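Local coordinates for methyltransferase-like protein 13 (Homo sapiens, PDB 5WCJ) that methylates translation elongation factor 1-alpha at its N-terminal glycine through its C-terminal domain, the part in this chain, while its N-terminal domain dimethylates a lysine of the same factor, at residues K24-G29 and N196-C201; I42-L47 and D62-S67; V120-V125 and V159-L164. All blocks are in the same frame, centred on the assembly; numbering follows the deposited sequence.

Contact 1: residues K24-G29 and N196-C201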
loop_
_atom_site.group_PDB
_atom_site.type_symbol
_atom_site.label_atom_id
_atom_site.label_comp_id
_atom_site.label_asym_id
_atom_site.label_seq_id
_atom_site.Cartn_x
_atom_site.Cartn_y
_atom_site.Cartn_z
ATOM N N LYS A 24 1.253 -10.403 -2.889
ATOM C CA LYS A 24 0.723 -11.200 -1.772
ATOM C C LYS A 24 1.340 -10.809 -0.431
ATOM O O LYS A 24 0.642 -10.682 0.573
ATOM C CB LYS A 24 0.979 -12.688 -2.010
ATOM C CG LYS A 24 0.194 -13.293 -3.161
ATOM C CD LYS A 24 0.666 -14.717 -3.413
ATOM C CE LYS A 24 -0.186 -15.422 -4.456
ATOM N NZ LYS A 24 0.603 -16.476 -5.157
ATOM N N ALA A 25 2.650 -10.610 -0.419
ATOM C CA ALA A 25 3.350 -10.130 0.789
ATOM C C ALA A 25 2.912 -8.736 1.248
ATOM O O ALA A 25 2.779 -8.499 2.453
ATOM C CB ALA A 25 4.846 -10.155 0.555
ATOM N N MET A 26 2.676 -7.813 0.303
ATOM C CA MET A 26 2.209 -6.463 0.685
ATOM C C MET A 26 0.802 -6.502 1.302
ATOM O O MET A 26 0.573 -5.909 2.347
ATOM C CB MET A 26 2.268 -5.486 -0.486
ATOM C CG MET A 26 3.696 -5.226 -0.947
ATOM S SD MET A 26 3.762 -4.277 -2.462
ATOM C CE MET A 26 3.589 -2.645 -1.798
ATOM N N ILE A 27 -0.094 -7.252 0.672
ATOM C CA ILE A 27 -1.462 -7.450 1.160
ATOM C C ILE A 27 -1.436 -8.073 2.568
ATOM O O ILE A 27 -2.214 -7.687 3.437
ATOM C CB ILE A 27 -2.284 -8.298 0.144
ATOM C CG1 ILE A 27 -2.535 -7.494 -1.143
ATOM C CG2 ILE A 27 -3.615 -8.709 0.743
ATOM C CD1 ILE A 27 -2.783 -8.344 -2.375
ATOM N N ALA A 28 -0.488 -8.966 2.818
ATOM C CA ALA A 28 -0.322 -9.590 4.141
ATOM C C ALA A 28 -0.128 -8.579 5.261
ATOM O O ALA A 28 -0.509 -8.838 6.402
ATOM C CB ALA A 28 0.815 -10.608 4.116
ATOM N N GLY A 29 0.434 -7.402 4.942
ATOM C CA GLY A 29 0.608 -6.348 5.905
ATOM C C GLY A 29 -0.634 -5.780 6.542
ATOM O O GLY A 29 -0.556 -5.163 7.622
ATOM N N ASN A 196 13.495 -8.528 -4.023
ATOM C CA ASN A 196 12.561 -7.602 -3.340
ATOM C C ASN A 196 12.389 -7.954 -1.892
ATOM O O ASN A 196 12.314 -9.146 -1.540
ATOM C CB ASN A 196 11.162 -7.678 -3.981
ATOM C CG ASN A 196 11.177 -7.359 -5.446
ATOM O OD1 ASN A 196 11.878 -8.027 -6.220
ATOM N ND2 ASN A 196 10.440 -6.324 -5.846
ATOM N N GLU A 197 12.330 -6.949 -1.042
ATOM C CA GLU A 197 11.809 -7.175 0.277
ATOM C C GLU A 197 10.704 -6.182 0.612
ATOM O O GLU A 197 10.681 -5.062 0.098
ATOM C CB GLU A 197 12.905 -7.176 1.309
ATOM C CG GLU A 197 13.561 -5.872 1.594
ATOM C CD GLU A 197 14.805 -6.073 2.454
ATOM O OE1 GLU A 197 15.714 -6.856 2.043
ATOM O OE2 GLU A 197 14.868 -5.441 3.527
ATOM N N ILE A 198 9.787 -6.614 1.462
ATOM C CA ILE A 198 8.658 -5.788 1.841
ATOM C C ILE A 198 8.920 -5.313 3.250
ATOM O O ILE A 198 9.225 -6.115 4.143
ATOM C CB ILE A 198 7.292 -6.523 1.744
ATOM C CG1 ILE A 198 7.068 -7.107 0.344
ATOM C CG2 ILE A 198 6.178 -5.577 2.173
ATOM C CD1 ILE A 198 7.257 -6.129 -0.808
ATOM N N LEU A 199 8.850 -3.993 3.443
ATOM C CA LEU A 199 8.965 -3.405 4.733
ATOM C C LEU A 199 7.586 -2.979 5.205
ATOM O O LEU A 199 6.827 -2.365 4.470
ATOM C CB LEU A 199 9.869 -2.185 4.706
ATOM C CG LEU A 199 11.208 -2.356 3.976
ATOM C CD1 LEU A 199 12.000 -1.062 4.087
ATOM C CD2 LEU A 199 11.999 -3.495 4.524
ATOM N N PHE A 200 7.295 -3.278 6.450
ATOM C CA PHE A 200 6.020 -2.912 7.076
ATOM C C PHE A 200 6.371 -1.999 8.237
ATOM O O PHE A 200 7.070 -2.411 9.201
ATOM C CB PHE A 200 5.303 -4.141 7.611
ATOM C CG PHE A 200 5.162 -5.257 6.630
ATOM C CD1 PHE A 200 4.060 -5.319 5.779
ATOM C CD2 PHE A 200 6.116 -6.287 6.572
ATOM C CE1 PHE A 200 3.927 -6.358 4.879
ATOM C CE2 PHE A 200 5.982 -7.324 5.674
ATOM C CZ PHE A 200 4.873 -7.374 4.840
ATOM N N CYS A 201 5.940 -0.752 8.162
ATOM C CA CYS A 201 6.411 0.284 9.070
ATOM C C CYS A 201 5.252 0.857 9.864
ATOM O O CYS A 201 4.211 1.265 9.314
ATOM C CB CYS A 201 7.100 1.427 8.301
ATOM S SG CYS A 201 8.310 0.835 7.092
#

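Contact 2: residues I42-L47 and D62-S67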
loop_
_atom_site.group_PDB
_atom_site.type_symbol
_atom_site.label_atom_id
_atom_site.label_comp_id
_atom_site.label_asym_id
_atom_site.label_seq_id
_atom_site.Cartn_x
_atom_site.Cartn_y
_atom_site.Cartn_z
ATOM N N ILE A 42 -15.245 -3.470 8.115
ATOM C CA ILE A 42 -15.134 -2.047 8.446
ATOM C C ILE A 42 -14.388 -1.282 7.340
ATOM O O ILE A 42 -13.532 -1.863 6.660
ATOM C CB ILE A 42 -14.460 -1.840 9.823
ATOM C CG1 ILE A 42 -13.027 -2.403 9.855
ATOM C CG2 ILE A 42 -15.296 -2.500 10.925
ATOM C CD1 ILE A 42 -11.932 -1.411 9.551
ATOM N N PRO A 43 -14.727 0.006 7.137
ATOM C CA PRO A 43 -14.047 0.770 6.098
ATOM C C PRO A 43 -12.529 0.858 6.314
ATOM O O PRO A 43 -12.048 0.913 7.437
ATOM C CB PRO A 43 -14.668 2.168 6.212
ATOM C CG PRO A 43 -16.006 1.924 6.818
ATOM C CD PRO A 43 -15.736 0.841 7.823
ATOM N N LEU A 44 -11.810 0.879 5.208
ATOM C CA LEU A 44 -10.354 0.902 5.213
ATOM C C LEU A 44 -9.975 1.902 4.149
ATOM O O LEU A 44 -10.419 1.757 3.029
ATOM C CB LEU A 44 -9.876 -0.497 4.849
ATOM C CG LEU A 44 -8.396 -0.837 4.830
ATOM C CD1 LEU A 44 -7.842 -0.733 6.230
ATOM C CD2 LEU A 44 -8.205 -2.246 4.272
ATOM N N ALA A 45 -9.202 2.921 4.513
ATOM C CA ALA A 45 -8.701 3.909 3.566
ATOM C C ALA A 45 -7.247 3.558 3.185
ATOM O O ALA A 45 -6.378 3.471 4.068
ATOM C CB ALA A 45 -8.775 5.284 4.184
ATOM N N LEU A 46 -6.994 3.380 1.893
ATOM C CA LEU A 46 -5.689 2.953 1.407
ATOM C C LEU A 46 -5.193 3.844 0.275
ATOM O O LEU A 46 -5.913 4.088 -0.702
ATOM C CB LEU A 46 -5.748 1.491 0.940
ATOM C CG LEU A 46 -4.674 1.049 -0.061
ATOM C CD1 LEU A 46 -3.388 0.723 0.665
ATOM C CD2 LEU A 46 -5.111 -0.166 -0.871
ATOM N N LEU A 47 -3.940 4.297 0.398
ATOM C CA LEU A 47 -3.269 5.057 -0.637
ATOM C C LEU A 47 -2.238 4.105 -1.244
ATOM O O LEU A 47 -1.448 3.497 -0.514
ATOM C CB LEU A 47 -2.541 6.260 -0.021
ATOM C CG LEU A 47 -1.645 7.076 -0.962
ATOM C CD1 LEU A 47 -2.454 7.727 -2.074
ATOM C CD2 LEU A 47 -0.939 8.133 -0.152
ATOM N N ASP A 62 -11.558 -5.656 -4.899
ATOM C CA ASP A 62 -12.426 -6.846 -5.100
ATOM C C ASP A 62 -12.623 -7.697 -3.852
ATOM O O ASP A 62 -13.687 -8.305 -3.686
ATOM C CB ASP A 62 -11.868 -7.746 -6.215
ATOM C CG ASP A 62 -12.056 -7.154 -7.619
ATOM O OD1 ASP A 62 -12.817 -6.179 -7.798
ATOM O OD2 ASP A 62 -11.441 -7.697 -8.555
ATOM N N HIS A 63 -11.613 -7.780 -2.986
ATOM C CA HIS A 63 -11.690 -8.644 -1.806
ATOM C C HIS A 63 -12.116 -7.917 -0.527
ATOM O O HIS A 63 -12.557 -8.564 0.423
ATOM C CB HIS A 63 -10.366 -9.380 -1.593
ATOM C CG HIS A 63 -10.169 -10.510 -2.543
ATOM N ND1 HIS A 63 -9.729 -10.327 -3.840
ATOM C CD2 HIS A 63 -10.421 -11.835 -2.411
ATOM C CE1 HIS A 63 -9.687 -11.497 -4.454
ATOM N NE2 HIS A 63 -10.095 -12.426 -3.607
ATOM N N PHE A 64 -11.957 -6.596 -0.498
ATOM C CA PHE A 64 -12.356 -5.791 0.642
ATOM C C PHE A 64 -13.461 -4.826 0.193
ATOM O O PHE A 64 -13.188 -3.681 -0.190
ATOM C CB PHE A 64 -11.140 -5.037 1.220
ATOM C CG PHE A 64 -10.062 -5.938 1.770
ATOM C CD1 PHE A 64 -9.180 -6.593 0.923
ATOM C CD2 PHE A 64 -9.911 -6.114 3.140
ATOM C CE1 PHE A 64 -8.187 -7.416 1.419
ATOM C CE2 PHE A 64 -8.907 -6.928 3.648
ATOM C CZ PHE A 64 -8.054 -7.598 2.787
ATOM N N PRO A 65 -14.734 -5.261 0.260
ATOM C CA PRO A 65 -15.821 -4.434 -0.294
ATOM C C PRO A 65 -16.029 -3.046 0.349
ATOM O O PRO A 65 -16.636 -2.172 -0.265
ATOM C CB PRO A 65 -17.070 -5.336 -0.133
ATOM C CG PRO A 65 -16.714 -6.298 0.933
ATOM C CD PRO A 65 -15.239 -6.548 0.799
ATOM N N LYS A 66 -15.492 -2.820 1.538
ATOM C CA LYS A 66 -15.538 -1.501 2.157
ATOM C C LYS A 66 -14.212 -0.718 2.069
ATOM O O LYS A 66 -14.071 0.300 2.726
ATOM C CB LYS A 66 -15.950 -1.632 3.622
ATOM C CG LYS A 66 -17.351 -2.203 3.772
ATOM C CD LYS A 66 -17.708 -2.263 5.251
ATOM C CE LYS A 66 -19.054 -2.921 5.474
ATOM N NZ LYS A 66 -19.522 -2.664 6.850
ATOM N N SER A 67 -13.262 -1.180 1.260
ATOM C CA SER A 67 -12.030 -0.410 1.045
ATOM C C SER A 67 -12.313 0.793 0.144
ATOM O O SER A 67 -13.161 0.737 -0.756
ATOM C CB SER A 67 -10.919 -1.288 0.452
ATOM O OG SER A 67 -11.269 -1.785 -0.831
#

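Contact 3: residues V120-V125 and V159-L164. With SAH (S-adenosyl-L-homocysteine), chain F.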
loop_
_atom_site.group_PDB
_atom_site.type_symbol
_atom_site.label_atom_id
_atom_site.label_comp_id
_atom_site.label_asym_id
_atom_site.label_seq_id
_atom_site.Cartn_x
_atom_site.Cartn_y
_atom_site.Cartn_z
ATOM N N VAL A 120 -3.681 2.664 5.533
ATOM C CA VAL A 120 -2.602 1.944 4.910
ATOM C C VAL A 120 -2.052 2.797 3.776
ATOM O O VAL A 120 -2.802 3.316 2.968
ATOM C CB VAL A 120 -3.066 0.588 4.310
ATOM C CG1 VAL A 120 -1.891 -0.148 3.667
ATOM C CG2 VAL A 120 -3.724 -0.297 5.347
ATOM N N ILE A 121 -0.735 2.895 3.699
ATOM C CA ILE A 121 -0.075 3.514 2.571
ATOM C C ILE A 121 0.895 2.492 1.987
ATOM O O ILE A 121 1.761 1.983 2.697
ATOM C CB ILE A 121 0.658 4.820 2.967
ATOM C CG1 ILE A 121 -0.331 5.869 3.505
ATOM C CG2 ILE A 121 1.449 5.371 1.800
ATOM C CD1 ILE A 121 0.360 7.091 4.085
ATOM N N MET A 122 0.745 2.205 0.697
ATOM C CA MET A 122 1.598 1.243 0.000
ATOM C C MET A 122 2.421 1.947 -1.051
ATOM O O MET A 122 1.858 2.667 -1.900
ATOM C CB MET A 122 0.757 0.138 -0.650
ATOM C CG MET A 122 0.087 -0.802 0.323
ATOM S SD MET A 122 -0.809 -2.102 -0.586
ATOM C CE MET A 122 -1.369 -3.114 0.773
ATOM N N PHE A 123 3.737 1.695 -1.038
ATOM C CA PHE A 123 4.626 2.129 -2.128
ATOM C C PHE A 123 5.026 0.923 -2.937
ATOM O O PHE A 123 5.733 0.041 -2.428
ATOM C CB PHE A 123 5.889 2.800 -1.578
ATOM C CG PHE A 123 5.699 4.205 -1.042
ATOM C CD1 PHE A 123 4.457 4.830 -0.981
ATOM C CD2 PHE A 123 6.811 4.906 -0.563
ATOM C CE1 PHE A 123 4.322 6.101 -0.486
ATOM C CE2 PHE A 123 6.663 6.190 -0.072
ATOM C CZ PHE A 123 5.424 6.765 -0.004
ATOM N N ASP A 124 4.574 0.898 -4.196
ATOM C CA ASP A 124 4.918 -0.124 -5.177
ATOM C C ASP A 124 5.456 0.609 -6.385
ATOM O O ASP A 124 4.953 0.468 -7.504
ATOM C CB ASP A 124 3.649 -0.937 -5.520
ATOM C CG ASP A 124 3.921 -2.230 -6.267
ATOM O OD1 ASP A 124 5.049 -2.746 -6.200
ATOM O OD2 ASP A 124 2.953 -2.741 -6.930
ATOM N N VAL A 125 6.442 1.460 -6.139
ATOM C CA VAL A 125 6.913 2.399 -7.149
ATOM C C VAL A 125 8.285 1.970 -7.662
ATOM O O VAL A 125 9.162 1.619 -6.875
ATOM C CB VAL A 125 6.821 3.856 -6.661
ATOM C CG1 VAL A 125 7.378 4.041 -5.276
ATOM C CG2 VAL A 125 7.475 4.815 -7.639
ATOM N N VAL A 159 -0.436 1.371 8.829
ATOM C CA VAL A 159 0.736 0.675 8.371
ATOM C C VAL A 159 1.210 1.297 7.057
ATOM O O VAL A 159 0.398 1.585 6.178
ATOM C CB VAL A 159 0.516 -0.855 8.270
ATOM C CG1 VAL A 159 -0.563 -1.214 7.268
ATOM C CG2 VAL A 159 1.838 -1.558 7.950
ATOM N N PHE A 160 2.522 1.501 6.960
ATOM C CA PHE A 160 3.179 1.982 5.742
ATOM C C PHE A 160 3.965 0.789 5.185
ATOM O O PHE A 160 4.788 0.225 5.900
ATOM C CB PHE A 160 4.091 3.152 6.138
ATOM C CG PHE A 160 5.014 3.630 5.071
ATOM C CD1 PHE A 160 4.590 3.834 3.771
ATOM C CD2 PHE A 160 6.315 3.978 5.411
ATOM C CE1 PHE A 160 5.471 4.294 2.787
ATOM C CE2 PHE A 160 7.202 4.445 4.452
ATOM C CZ PHE A 160 6.777 4.620 3.134
ATOM N N ILE A 161 3.658 0.380 3.955
ATOM C CA ILE A 161 4.165 -0.852 3.369
ATOM C C ILE A 161 4.941 -0.471 2.136
ATOM O O ILE A 161 4.383 0.196 1.243
ATOM C CB ILE A 161 3.028 -1.819 3.019
ATOM C CG1 ILE A 161 2.135 -2.070 4.255
ATOM C CG2 ILE A 161 3.579 -3.083 2.378
ATOM C CD1 ILE A 161 0.885 -2.890 3.987
ATOM N N LEU A 162 6.195 -0.915 2.061
ATOM C CA LEU A 162 7.112 -0.516 1.007
ATOM C C LEU A 162 7.704 -1.743 0.304
ATOM O O LEU A 162 8.207 -2.627 0.984
ATOM C CB LEU A 162 8.256 0.259 1.675
ATOM C CG LEU A 162 9.447 0.709 0.851
ATOM C CD1 LEU A 162 8.994 1.794 -0.113
ATOM C CD2 LEU A 162 10.553 1.204 1.756
ATOM N N ASN A 163 7.674 -1.748 -1.022
ATOM C CA ASN A 163 8.371 -2.727 -1.839
ATOM C C ASN A 163 9.752 -2.123 -2.085
ATOM O O ASN A 163 9.844 -1.069 -2.715
ATOM C CB ASN A 163 7.620 -2.944 -3.141
ATOM C CG ASN A 163 8.342 -3.872 -4.114
ATOM O OD1 ASN A 163 9.152 -4.690 -3.719
ATOM N ND2 ASN A 163 8.018 -3.745 -5.414
ATOM N N LEU A 164 10.812 -2.789 -1.600
ATOM C CA LEU A 164 12.213 -2.292 -1.706
ATOM C C LEU A 164 13.107 -3.250 -2.493
ATOM O O LEU A 164 13.154 -4.453 -2.202
ATOM C CB LEU A 164 12.798 -2.110 -0.318
ATOM C CG LEU A 164 14.263 -1.654 -0.147
ATOM C CD1 LEU A 164 14.369 -0.191 -0.544
ATOM C CD2 LEU A 164 14.683 -1.831 1.295
HETATM C CG SAH F . 4.612 -1.910 -10.043
HETATM S SD SAH F . 5.214 -1.059 -11.529
HETATM C "C5'" SAH F . 5.868 0.503 -10.884
HETATM C "C4'" SAH F . 4.840 1.591 -11.122
HETATM O "O4'" SAH F . 5.304 2.809 -10.489
HETATM C "C3'" SAH F . 4.635 1.924 -12.611
HETATM O "O3'" SAH F . 3.244 1.991 -12.905
HETATM C "C2'" SAH F . 5.297 3.300 -12.748
HETATM O "O2'" SAH F . 4.750 4.165 -13.737
HETATM C "C1'" SAH F . 4.992 3.866 -11.368
HETATM N N9 SAH F . 5.796 5.018 -10.973
HETATM C C8 SAH F . 7.132 5.222 -11.212
HETATM N N7 SAH F . 7.611 6.315 -10.670
HETATM C C5 SAH F . 6.515 6.870 -10.030
HETATM C C6 SAH F . 6.358 8.028 -9.251
HETATM N N6 SAH F . 7.374 8.881 -8.959
HETATM N N1 SAH F . 5.128 8.299 -8.771
HETATM C C2 SAH F . 4.116 7.464 -9.061
HETATM N N3 SAH F . 4.147 6.330 -9.769
HETATM C C4 SAH F . 5.385 6.084 -10.222
HETATM O O HOH W 1 8.445 0.862 -4.212
#

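Contact 1: residues K24-G29 and N196-C201
Ile198 and Phe200, two residues apart on strand 197-202, turn their side chains to helix 21-28 and meet Ala25, Met26 and Gly29. This is a helix lying on one face of a Rossmann-like methyltransferase sheet. Helix and strand run nearly parallel, at 11°, with their axes 8.9 Å apart at the closest point. The contact is buried and purely apolar in its side chains; no hydrogen bond crosses it. The side chains of Met26 and Ile198 cross at about a right angle. Ile198 CD1 rests on Met26 CG at 3.7 Å, and its CG2 is nearly as close to the same atom. Ala25 CB touches Ile198 CG1 at 3.8 Å. Phe200 CB points toward the helix, and with CG anti to the carbonyl carbon (chi1 -51°) the ring starts out beside its own backbone N. One face of the ring carries Ile198 CG2, 3.4 Å above the plane and offset toward the rim. An alanine in place of Ile198 would probably open a gap beside Met26 CG and Ala25 CB and take the CG2 methyl from the face of the Phe200 ring. Phe200 CE1 comes within 3.5 Å of Gly29 CA, and a CB on that glycine would clash with Phe200 CD1. At the ring edge, in the plane, the carbonyl oxygen Ala25 O sits 3.4 Å from Phe200 CZ.

Contact 2: residues I42-L47 and D62-S67
Leu44 and Ser67 pair as a parallel beta bridge, their CA atoms 4.7 Å apart, just where a turn after helix 55-63 brings the chain back beside strand 44-49. The one hydrogen bond across the pair is weak: Leu44 N donates to Lys66 O at 3.4 Å. The same oxygen also takes a CA-H...O contact from Pro43. A second contact of this kind runs the other way, from Ser67 CA to Leu44 O.

The turn itself is tightly held. It is a type I beta turn from Phe64 to Ser67, and Phe64 O accepts two bonds from Ser67. Ser67 N lies 2.9 Å from Phe64 O. Ser67 OG lies 2.8 Å from Phe64 O, in the carbonyl plane. The hydroxyl gets there because OG lies between its own backbone N and carbonyl carbon (chi1 63°).

Lys66 lays its side chain beside the backbone of Ile42 and Pro43. Its CB is 3.9 Å from Ile42 O, and its CD is 4.0 Å from Ile42 N. The chain is extended beyond CG. The aliphatic part thus packs on the segment while NZ bonds to the backbone oxygen of Glu41, the residue before Ile42, at the end of helix 36-41.

Further in, Leu44 CD2 approaches the Phe64 ring obliquely, 4.4 Å from its CD2. Leu39 and Leu40 of helix 36-41 also touch this ring. The side chains of Leu44 and Ser67 lie on the same face of the sheet. The contact joins the starts of the two parallel strands of a beta-alpha-beta unit, strand 44-49, helix 55-63 and strand 67-73, characteristic of Rossmann-like methyltransferases.

Contact 3: residues V120-V125 and V159-L164
Ile121 and Phe123 alternate with Val159, Ile161 and Asn163 in a ladder of four backbone hydrogen bonds. The shortest are Ile161 N to Ile121 O and Phe123 N to Ile161 O, both 2.8 Å. Beyond the ladder, Asn163 ND2 donates to Asp124 OD1 at 3.2 Å. It meets the oxygen nearly along its C-O axis, but OD1 lies 26° off the Asn163 amide plane. With CG anti to the backbone N (chi1 -166°), the carboxylate end of Asp124 comes nearer to Asn163. The two Asp124 oxygens have further partners on helix 21-28, OD1 at His22 and OD2 at His23, while Asn163 OD1 accepts from Asn196. One water accepts from Val125 N and lies 2.8 Å from Asn163 O, to which it can donate, linking the loop after strand 118-123 to strand 158-164.

These are neighbouring parallel strands of the Rossmann-like methyltransferase sheet, and this loop enters the cofactor pocket. Val125 CG2 lies 3.3 Å from C5 of the S-adenosyl-L-homocysteine adenine, and Asp124 O is near the homocysteine CG.

On the face with Ile121, the Phe160 and Phe123 rings form an edge-to-face (T-shaped) pair, planes at 83° and centroids 4.8 Å apart. Phe160 CE1 stands over the centre of the Phe123 ring. Leu162 CD1, in one of two conformers, sits at that ring's edge, 3.6 Å from Phe123 CB. On the other face Met122 and Ile161 lie side by side, and Ile161 CD1 touches both Met122 CE and Val120 CG1. Val120 CG2 packs alongside Val159 CG1, 3.8 Å away.

In the fold
All three contacts reach one mixed sheet. Contact 3 is the central one, about 4 Å from the centre of the chain. Contact 1 lies about 7 Å from it, centre to centre. Their strands 158-164 and 197-202 are antiparallel neighbours, with Cys201 N 2.7 Å from Phe160 O. Met26 also joins them, its CE packing on Phe123 O at 3.5 Å. Contact 2 lies about 16 Å from contact 3 between centres, yet its strand 44-49 adjoins strand 118-123, with Leu47 O 2.8 Å from Met122 N. Contacts 1 and 2 do not touch. S-adenosyl-L-homocysteine meets contact 3 directly, and the Met26 side chain of contact 1 is about 8 Å from it.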